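Local coordinates for protein EchA16_2 (Mycobacterium avium subsp. paratuberculosis, PDB 3QYR) that probably catalyses the reversible hydration of trans-2-enoyl-CoA thioesters to 3-hydroxyacyl-CoA, as a hexameric member of the enoyl-CoA hydratase/isomerase family, at residues G195-Q198 with N199-R202; I211-A214 with Q215-A218. All coordinates share one frame; numbering follows the deposited sequence.

Contact 1: residues G195-Q198 with N199-R202; sequences GNNQ and NAVR
Asn-197 and Val-201 open the backbone pattern of the new helix: Val-201 N donates to Asn-197 O at 2.8 Å, and Arg-202 N follows with a bond to Gln-198 O. The side chain of Asn-197 caps the first turn. With CG anti to the backbone N (chi1 179°), its OD1 takes the N-H of Ala-200 at 3.1 Å; the donor stands about 30° off the carbonyl plane, and the methyl of Ala-200 packs against the amide. Gln-198, bent at chi2, folds back toward the preceding residues: NE2 reaches Asn-196 O at 2.9 Å, approaching from above that carbonyl's plane, and also donates to Ile-193 O in the preceding helix. The same amide runs alongside Val-201, whose CG2 lies 3.9 Å from NE2. At its other end OE1 accepts from a water, and that water takes the N-H of Arg-202 NE at 2.9 Å, in the guanidinium plane. The aliphatic stem of Arg-202 runs past Gln-198 O, with CG 3.4 Å from it, and NH2 goes on to a salt bridge with Asp-54. Asn-196 rests its CB on Val-201 CG2, while its amide bonds to the second subunit: ND2 donates to Leu-157 O and Thr-158 O, and OD1 accepts from Arg-130 NE, all of that subunit. The arrangement is a classic asparagine N-cap, here starting helix 198-234 straight after helix 182-195.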
loop_
_atom_site.group_PDB
_atom_site.type_symbol
_atom_site.label_atom_id
_atom_site.label_comp_id
_atom_site.label_asym_id
_atom_site.label_seq_id
_atom_site.Cartn_x
_atom_site.Cartn_y
_atom_site.Cartn_z
ATOM N N GLY A 195 21.658 27.846 -6.287
ATOM C CA GLY A 195 22.421 28.422 -5.169
ATOM C C GLY A 195 22.528 27.512 -3.964
ATOM O O GLY A 195 23.349 27.733 -3.114
ATOM N N ASN A 196 21.683 26.492 -3.874
ATOM C CA ASN A 196 21.711 25.601 -2.721
ATOM C C ASN A 196 22.707 24.465 -2.891
ATOM O O ASN A 196 23.409 24.428 -3.886
ATOM C CB ASN A 196 20.297 25.149 -2.367
ATOM C CG ASN A 196 19.462 26.296 -1.840
ATOM O OD1 ASN A 196 19.987 27.163 -1.130
ATOM N ND2 ASN A 196 18.166 26.322 -2.180
ATOM N N ASN A 197 22.843 23.615 -1.868
ATOM C CA ASN A 197 23.813 22.511 -1.860
ATOM C C ASN A 197 23.287 21.407 -2.768
ATOM O O ASN A 197 22.262 20.800 -2.485
ATOM C CB ASN A 197 23.987 22.043 -0.409
ATOM C CG ASN A 197 24.953 20.859 -0.246
ATOM O OD1 ASN A 197 24.832 19.822 -0.898
ATOM N ND2 ASN A 197 25.858 20.990 0.700
ATOM N N GLN A 198 23.962 21.172 -3.885
ATOM C CA GLN A 198 23.407 20.328 -4.930
ATOM C C GLN A 198 23.365 18.834 -4.567
ATOM O O GLN A 198 22.479 18.109 -5.047
ATOM C CB GLN A 198 24.154 20.533 -6.257
ATOM C CG GLN A 198 23.913 21.849 -6.977
ATOM C CD GLN A 198 22.447 22.286 -7.029
ATOM O OE1 GLN A 198 21.636 21.757 -7.808
ATOM N NE2 GLN A 198 22.105 23.274 -6.199
ATOM N N ASN A 199 24.301 18.362 -3.738
ATOM C CA ASN A 199 24.202 16.987 -3.242
ATOM C C ASN A 199 22.900 16.841 -2.445
ATOM O O ASN A 199 22.252 15.815 -2.525
ATOM C CB ASN A 199 25.337 16.613 -2.280
ATOM C CG ASN A 199 26.688 16.580 -2.927
ATOM O OD1 ASN A 199 26.818 16.247 -4.094
ATOM N ND2 ASN A 199 27.714 16.905 -2.155
ATOM N N ALA A 200 22.567 17.857 -1.643
ATOM C CA ALA A 200 21.370 17.838 -0.820
ATOM C C ALA A 200 20.135 18.014 -1.721
ATOM O O ALA A 200 19.120 17.310 -1.548
ATOM C CB ALA A 200 21.420 18.919 0.194
ATOM N N VAL A 201 20.219 18.933 -2.690
ATOM C CA VAL A 201 19.102 19.126 -3.575
ATOM C C VAL A 201 18.735 17.773 -4.229
ATOM O O VAL A 201 17.538 17.396 -4.304
ATOM C CB VAL A 201 19.386 20.201 -4.636
ATOM C CG1 VAL A 201 18.332 20.192 -5.720
ATOM C CG2 VAL A 201 19.435 21.570 -3.981
ATOM N N ARG A 202 19.761 17.053 -4.699
ATOM C CA ARG A 202 19.522 15.782 -5.430
ATOM C C ARG A 202 19.138 14.641 -4.497
ATOM O O ARG A 202 18.298 13.825 -4.855
ATOM C CB ARG A 202 20.715 15.368 -6.300
ATOM C CG ARG A 202 20.932 16.306 -7.478
ATOM C CD ARG A 202 22.241 16.005 -8.268
ATOM N NE ARG A 202 22.636 17.170 -9.064
ATOM C CZ ARG A 202 23.731 17.255 -9.833
ATOM N NH1 ARG A 202 24.566 16.226 -9.955
ATOM N NH2 ARG A 202 23.974 18.392 -10.515
HETATM O O HOH W 1 20.953 19.547 -9.355
#

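Contact 2: residues I211-A214 with Q215-A218; sequences IDDA and QTSA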
loop_
_atom_site.group_PDB
_atom_site.type_symbol
_atom_site.label_atom_id
_atom_site.label_comp_id
_atom_site.label_asym_id
_atom_site.label_seq_id
_atom_site.Cartn_x
_atom_site.Cartn_y
_atom_site.Cartn_z
ATOM N N ILE A 211 9.316 8.344 -2.579
ATOM C CA ILE A 211 8.122 8.435 -1.766
ATOM C C ILE A 211 6.872 8.534 -2.666
ATOM O O ILE A 211 5.933 7.752 -2.516
ATOM C CB ILE A 211 8.231 9.618 -0.776
ATOM C CG1 ILE A 211 9.344 9.317 0.256
ATOM C CG2 ILE A 211 6.905 9.896 -0.103
ATOM C CD1 ILE A 211 9.688 10.465 1.174
ATOM N N ASP A 212 6.895 9.455 -3.627
ATOM C CA ASP A 212 5.777 9.593 -4.569
ATOM C C ASP A 212 5.566 8.338 -5.367
ATOM O O ASP A 212 4.412 7.866 -5.507
ATOM C CB ASP A 212 5.999 10.723 -5.557
ATOM C CG ASP A 212 4.835 10.897 -6.481
ATOM O OD1 ASP A 212 3.724 11.080 -5.942
ATOM O OD2 ASP A 212 5.015 10.864 -7.718
ATOM N N ASP A 213 6.656 7.799 -5.906
ATOM C CA ASP A 213 6.550 6.603 -6.738
ATOM C C ASP A 213 5.890 5.430 -5.958
ATOM O O ASP A 213 5.106 4.667 -6.522
ATOM C CB ASP A 213 7.924 6.170 -7.292
ATOM C CG ASP A 213 8.381 6.985 -8.507
ATOM O OD1 ASP A 213 7.619 7.837 -9.055
ATOM O OD2 ASP A 213 9.542 6.779 -8.917
ATOM N N ALA A 214 6.208 5.295 -4.667
ATOM C CA ALA A 214 5.626 4.235 -3.866
ATOM C C ALA A 214 4.083 4.336 -3.829
ATOM O O ALA A 214 3.386 3.323 -3.670
ATOM C CB ALA A 214 6.200 4.246 -2.486
ATOM N N GLN A 215 3.569 5.554 -4.014
ATOM C CA GLN A 215 2.130 5.786 -4.025
ATOM C C GLN A 215 1.487 5.628 -5.417
ATOM O O GLN A 215 0.366 5.196 -5.527
ATOM C CB GLN A 215 1.833 7.221 -3.526
ATOM C CG GLN A 215 1.744 7.348 -2.021
ATOM C CD GLN A 215 2.231 8.704 -1.497
ATOM O OE1 GLN A 215 2.951 9.458 -2.203
ATOM N NE2 GLN A 215 1.854 9.011 -0.227
ATOM N N THR A 216 2.191 6.056 -6.456
ATOM C CA THR A 216 1.654 6.115 -7.803
ATOM C C THR A 216 1.758 4.762 -8.529
ATOM O O THR A 216 0.980 4.464 -9.420
ATOM C CB THR A 216 2.429 7.184 -8.615
ATOM O OG1 THR A 216 3.843 6.949 -8.495
ATOM C CG2 THR A 216 2.123 8.567 -8.116
ATOM N N SER A 217 2.692 3.923 -8.132
ATOM C CA SER A 217 3.010 2.712 -8.893
ATOM C C SER A 217 1.817 1.801 -9.115
ATOM O O SER A 217 1.602 1.360 -10.231
ATOM C CB SER A 217 4.144 1.932 -8.216
ATOM O OG SER A 217 5.365 2.680 -8.291
ATOM N N ALA A 218 1.046 1.497 -8.067
ATOM C CA ALA A 218 -0.146 0.651 -8.236
ATOM C C ALA A 218 -1.120 1.339 -9.174
ATOM O O ALA A 218 -1.703 0.703 -10.021
ATOM C CB ALA A 218 -0.821 0.321 -6.913
HETATM O O HOH W 2 5.367 8.791 -9.322
HETATM O O HOH W 3 1.360 2.197 -5.320
#
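Asp-212 and Thr-216, one turn apart on the helix, set their side chains at about a right angle. With CG anti to the backbone N (chi1 -178°), the carboxylate of Asp-212 comes beside the methyl of Thr-216, whose CG2 is 3.7 Å from both OD1 and OD2. OD1 also accepts from Gln-145 of helix 139-147, the helix that Thr-216 packs on through Val-141 and Gln-145. The hydroxyl of Thr-216 points toward Asp-213 instead. One water joins all three side chains, donating to Asp-212 OD2 and Asp-213 OD1 and accepting from Thr-216 OG1. It thus ties two neighbouring carboxylates to one hydroxyl, and its hydrogens probably ease the repulsion between the two acids.

All this lies on the long C-terminal helix 198-234 of a crotonase-fold subunit, and the helix is shared with other chains: Gln-215 packs on Gln-215 of the second subunit and Ser-217 on Trp-221 of the third.

Gln-215 crosses Asp-212 at roughly a right angle too, its amide plane 72° from the carboxylate. In the backbone, Asp-212 O accepts both Thr-216 N, at 3.0 Å and in the carbonyl plane, and Gln-215 N, which stands well above that plane. Asp-213 O, by contrast, takes both its main bonds from one residue, Ser-217 N and Ser-217 OG (2.7 Å), with Thr-216 N adding a weak one. OG, beside its own backbone N (chi1 -67°), reaches that carbonyl from above its plane, which gives the buried hydroxyl its partner.

In the fold
Both contacts belong to helix 198-234, the last helix of the modelled chain, and come in series along it: contact 1 spans the turn from helix 182-195 and the first residues of helix 198-234, and contact 2 lies further on, around its middle. Their centres are about 24 Å apart and their nearest atoms about 11 Å, so they do not touch. Contact 1 is the more peripheral, about 23 Å from the chain centre against 17 Å for contact 2. Each reaches the second subunit, and contact 2 the third as well. The helix thus meets neighbouring chains both at its capped start and near its middle within the six-chain assembly.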